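Local coordinates for protein alpha-galactosidase (Lactobacillus brevis, PDB 3MI6) that probably releases terminal, non-reducing alpha-D-galactose from alpha-galactosides by hydrolysis, as a glycosyl hydrolase family 36 member, at residues Q115-N119 / L120-F124. Sequence-based numbering, arbitrary orientation.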
loop_
_atom_site.group_PDB
_atom_site.type_symbol
_atom_site.label_atom_id
_atom_site.label_comp_id
_atom_site.label_asym_id
_atom_site.label_seq_id
_atom_site.Cartn_x
_atom_site.Cartn_y
_atom_site.Cartn_z
ATOM N N GLN D 115 26.422 -36.627 -11.427
ATOM C CA GLN D 115 25.938 -37.577 -12.417
ATOM C C GLN D 115 24.434 -37.451 -12.580
ATOM O O GLN D 115 23.720 -37.145 -11.624
ATOM C CB GLN D 115 26.267 -39.006 -11.978
ATOM C CG GLN D 115 27.714 -39.225 -11.564
ATOM C CD GLN D 115 28.566 -39.776 -12.697
ATOM O OE1 GLN D 115 28.480 -40.962 -13.031
ATOM N NE2 GLN D 115 29.397 -38.918 -13.294
ATOM N N ARG D 116 23.950 -37.717 -13.789
ATOM C CA ARG D 116 22.513 -37.831 -14.011
ATOM C C ARG D 116 21.854 -38.787 -13.007
ATOM O O ARG D 116 22.524 -39.612 -12.373
ATOM C CB ARG D 116 22.225 -38.295 -15.437
ATOM C CG ARG D 116 22.327 -37.203 -16.490
ATOM C CD ARG D 116 22.583 -37.800 -17.865
ATOM N NE ARG D 116 22.825 -36.783 -18.889
ATOM C CZ ARG D 116 23.956 -36.096 -19.029
ATOM N NH1 ARG D 116 24.976 -36.288 -18.200
ATOM N NH2 ARG D 116 24.054 -35.206 -20.002
ATOM N N LEU D 117 20.541 -38.657 -12.847
ATOM C CA LEU D 117 19.775 -39.639 -12.109
ATOM C C LEU D 117 19.384 -40.751 -13.080
ATOM O O LEU D 117 19.316 -40.540 -14.291
ATOM C CB LEU D 117 18.546 -39.003 -11.481
ATOM C CG LEU D 117 18.854 -38.054 -10.330
ATOM C CD1 LEU D 117 17.582 -37.358 -9.803
ATOM C CD2 LEU D 117 19.583 -38.797 -9.228
ATOM N N ALA D 118 19.139 -41.938 -12.554
ATOM C CA ALA D 118 18.952 -43.080 -13.413
ATOM C C ALA D 118 17.754 -42.879 -14.325
ATOM O O ALA D 118 17.887 -42.962 -15.548
ATOM C CB ALA D 118 18.812 -44.359 -12.595
ATOM N N ASN D 119 16.588 -42.609 -13.745
ATOM C CA ASN D 119 15.366 -42.584 -14.547
ATOM C C ASN D 119 14.635 -41.248 -14.646
ATOM O O ASN D 119 13.583 -41.178 -15.278
ATOM C CB ASN D 119 14.394 -43.646 -14.060
ATOM C CG ASN D 119 14.994 -45.016 -14.081
ATOM O OD1 ASN D 119 15.074 -45.688 -13.045
ATOM N ND2 ASN D 119 15.444 -45.446 -15.265
ATOM N N LEU D 120 15.187 -40.207 -14.023
ATOM C CA LEU D 120 14.565 -38.894 -14.007
ATOM C C LEU D 120 15.432 -37.870 -14.722
ATOM O O LEU D 120 16.656 -37.953 -14.676
ATOM C CB LEU D 120 14.371 -38.430 -12.564
ATOM C CG LEU D 120 13.213 -38.988 -11.753
ATOM C CD1 LEU D 120 13.404 -38.681 -10.275
ATOM C CD2 LEU D 120 11.912 -38.415 -12.277
ATOM N N PRO D 121 14.799 -36.886 -15.369
ATOM C CA PRO D 121 15.531 -35.721 -15.881
ATOM C C PRO D 121 16.260 -35.089 -14.712
ATOM O O PRO D 121 15.717 -35.079 -13.609
ATOM C CB PRO D 121 14.423 -34.783 -16.355
ATOM C CG PRO D 121 13.165 -35.275 -15.663
ATOM C CD PRO D 121 13.340 -36.737 -15.472
ATOM N N SER D 122 17.465 -34.585 -14.925
ATOM C CA SER D 122 18.282 -34.159 -13.798
ATOM C C SER D 122 19.515 -33.392 -14.224
ATOM O O SER D 122 19.754 -33.169 -15.411
ATOM C CB SER D 122 18.703 -35.374 -12.968
ATOM O OG SER D 122 19.376 -36.327 -13.778
ATOM N N THR D 123 20.310 -33.001 -13.239
ATOM C CA THR D 123 21.427 -32.108 -13.498
ATOM C C THR D 123 22.755 -32.825 -13.555
ATOM O O THR D 123 22.969 -33.812 -12.880
ATOM C CB THR D 123 21.496 -31.013 -12.449
ATOM O OG1 THR D 123 21.294 -31.597 -11.155
ATOM C CG2 THR D 123 20.413 -29.995 -12.724
ATOM N N PHE D 124 23.661 -32.294 -14.355
ATOM C CA PHE D 124 24.920 -32.957 -14.585
ATOM C C PHE D 124 26.016 -31.913 -14.761
ATOM O O PHE D 124 25.739 -30.786 -15.155
ATOM C CB PHE D 124 24.794 -33.765 -15.856
ATOM C CG PHE D 124 24.194 -32.993 -16.969
ATOM C CD1 PHE D 124 24.994 -32.249 -17.817
ATOM C CD2 PHE D 124 22.823 -32.976 -17.153
ATOM C CE1 PHE D 124 24.444 -31.523 -18.855
ATOM C CE2 PHE D 124 22.259 -32.240 -18.188
ATOM C CZ PHE D 124 23.072 -31.510 -19.039
#
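The guanidinium of Arg-116 lies flat over one face of the Phe-124 ring, planes 17° apart, in a cation-pi stack with Arg-116 CZ 4.0 Å from the centroid of the Phe-124 ring. Arg-116 NH2 sits above the ring centre, while Arg-116 NH1 lies over the root of the Phe-124 side chain, 3.4 Å from Phe-124 CB. An Arg-116 chain extended from CG to NE carries the group this far, and NH1 also forms a salt bridge with Asp-126, which helps fix its rotation. A serine in place of Phe-124 removes the ring under the guanidinium, which would probably be freer to turn about its Asp-126 salt bridge. Inside the bend, Leu-117 N donates to Ser-122 OG at 2.8 Å, nearly straight at 172°; Ser-122 OG, held between its backbone N and carbonyl carbon (chi1 56°), also gives a weak bond to Leu-120 O. Leu-117 CG packs on Ser-122 CB at 3.8 Å. The two arms run nearly antiparallel in this hairpin-like loop between strands 103-112 and 132-140 of the family 36 N-terminal domain. Leu-117 and Ser-122 rest on Glu-295 of strand 290-301, whereas Leu-120 and Pro-121 pack against Tyr-509 of helix 500-518, so the loop lies between the sheet that holds strands 103-112 and 290-301 and a helix of the (beta/alpha)8 barrel.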